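Local coordinates for malonyl CoA-acyl carrier protein transacylase (Synechocystis sp. PCC 6803 substr. Kazusa, PDB 4RR5) that transfers the malonyl group from malonyl-CoA to the holo acyl carrier protein, the step that supplies malonyl-ACP for fatty acid biosynthesis, at residues G227-L230 with K231-I235. Numbering follows the deposited sequence.
Sequences GDRL and KEKLI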
loop_
_atom_site.group_PDB
_atom_site.type_symbol
_atom_site.label_atom_id
_atom_site.label_comp_id
_atom_site.label_asym_id
_atom_site.label_seq_id
_atom_site.Cartn_x
_atom_site.Cartn_y
_atom_site.Cartn_z
ATOM N N GLY A 227 -3.019 -6.925 18.234
ATOM C CA GLY A 227 -1.702 -6.459 17.852
ATOM C C GLY A 227 -0.828 -7.565 17.306
ATOM O O GLY A 227 -0.051 -7.366 16.373
ATOM N N ASP A 228 -0.964 -8.751 17.872
ATOM C CA ASP A 228 -0.056 -9.837 17.526
ATOM C C ASP A 228 -0.476 -10.555 16.247
ATOM O O ASP A 228 0.368 -11.021 15.480
ATOM C CB ASP A 228 0.048 -10.815 18.694
ATOM C CG ASP A 228 0.914 -10.281 19.808
ATOM O OD1 ASP A 228 1.922 -9.603 19.509
ATOM O OD2 ASP A 228 0.566 -10.509 20.983
ATOM N N ARG A 229 -1.777 -10.642 16.020
ATOM C CA ARG A 229 -2.256 -11.215 14.779
ATOM C C ARG A 229 -1.869 -10.274 13.625
ATOM O O ARG A 229 -1.449 -10.737 12.557
ATOM C CB ARG A 229 -3.765 -11.454 14.833
ATOM C CG ARG A 229 -4.363 -12.033 13.536
ATOM C CD ARG A 229 -3.771 -13.406 13.125
ATOM N NE ARG A 229 -4.433 -13.905 11.919
ATOM C CZ ARG A 229 -3.810 -14.278 10.802
ATOM N NH1 ARG A 229 -2.487 -14.247 10.719
ATOM N NH2 ARG A 229 -4.516 -14.691 9.763
ATOM N N LEU A 230 -1.985 -8.961 13.858
ATOM C CA LEU A 230 -1.629 -7.951 12.852
ATOM C C LEU A 230 -0.141 -7.983 12.478
ATOM O O LEU A 230 0.202 -7.909 11.302
ATOM C CB LEU A 230 -2.013 -6.555 13.333
ATOM C CG LEU A 230 -3.502 -6.222 13.311
ATOM C CD1 LEU A 230 -3.692 -4.779 13.697
ATOM C CD2 LEU A 230 -4.118 -6.477 11.959
ATOM N N LYS A 231 0.732 -8.099 13.474
ATOM C CA LYS A 231 2.155 -8.291 13.214
ATOM C C LYS A 231 2.403 -9.554 12.389
ATOM O O LYS A 231 3.181 -9.550 11.420
ATOM C CB LYS A 231 2.953 -8.374 14.515
ATOM C CG LYS A 231 4.451 -8.263 14.277
ATOM C CD LYS A 231 5.287 -8.710 15.468
ATOM C CE LYS A 231 4.951 -7.930 16.725
ATOM N NZ LYS A 231 6.100 -7.954 17.676
ATOM N N GLU A 232 1.732 -10.633 12.776
ATOM C CA GLU A 232 1.831 -11.899 12.059
ATOM C C GLU A 232 1.427 -11.704 10.602
ATOM O O GLU A 232 2.161 -12.075 9.704
ATOM C CB GLU A 232 0.958 -12.970 12.722
ATOM C CG GLU A 232 1.196 -14.397 12.215
ATOM C CD GLU A 232 0.001 -15.328 12.442
ATOM O OE1 GLU A 232 -0.804 -15.093 13.377
ATOM O OE2 GLU A 232 -0.141 -16.292 11.660
ATOM N N LYS A 233 0.269 -11.108 10.367
ATOM C CA LYS A 233 -0.165 -10.824 9.008
ATOM C C LYS A 233 0.818 -9.895 8.258
ATOM O O LYS A 233 1.029 -10.035 7.052
ATOM C CB LYS A 233 -1.554 -10.195 9.021
ATOM C CG LYS A 233 -2.634 -11.007 9.715
ATOM C CD LYS A 233 -3.968 -10.333 9.487
ATOM C CE LYS A 233 -5.130 -11.054 10.116
ATOM N NZ LYS A 233 -6.362 -10.630 9.399
ATOM N N LEU A 234 1.410 -8.938 8.969
ATOM C CA LEU A 234 2.320 -7.998 8.331
ATOM C C LEU A 234 3.635 -8.699 7.953
ATOM O O LEU A 234 4.153 -8.535 6.850
ATOM C CB LEU A 234 2.574 -6.805 9.249
ATOM C CG LEU A 234 3.497 -5.726 8.684
ATOM C CD1 LEU A 234 2.803 -5.009 7.517
ATOM C CD2 LEU A 234 3.930 -4.736 9.766
ATOM N N ILE A 235 4.153 -9.495 8.880
ATOM C CA ILE A 235 5.342 -10.309 8.635
ATOM C C ILE A 235 5.167 -11.198 7.412
ATOM O O ILE A 235 6.113 -11.423 6.656
ATOM C CB ILE A 235 5.680 -11.179 9.872
ATOM C CG1 ILE A 235 6.352 -10.310 10.944
ATOM C CG2 ILE A 235 6.570 -12.375 9.491
ATOM C CD1 ILE A 235 6.613 -11.028 12.223
#
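In the short helix 227-235 of this FabD-type acyltransferase, Arg-229 meets Glu-232 and Lys-233 one turn further on. Successive i to i+4 backbone bonds build the turns, Lys-233 N to Arg-229 O at 2.8 Å among them. Just ahead of the helix, Asn-226 OD1 accepts a hydrogen bond from Arg-229 N. Arginine suits its place because its long chain, bent at chi2 (60°), carries the guanidinium forward along the helix. There NH1 forms a salt bridge with Glu-232 OE2 at 3.3 Å, a span glutamate's reach allows, the planes 40° apart, while NH2 pairs with Asp-220. Replacing Arg-229 by an alanine is likely to leave the carboxylates of Glu-232 and Asp-220 without this cationic mate and to uncover the Lys-233 methylenes. That lysine, extended beyond CG, crosses the arginine at about a right angle: its methylenes cover the guanidinium while NZ goes on to the carbonyl oxygen of Asp-220. On the buried side, the apolar branches of Leu-230 and Leu-234 fit against Leu-95 of helix 90-97, which follows the probable nucleophile Ser-88. Where the long chains overlap, Lys-233 CE sits 3.3 Å above one face of the Arg-229 guanidinium, toward its rim and 3.4 Å from NE.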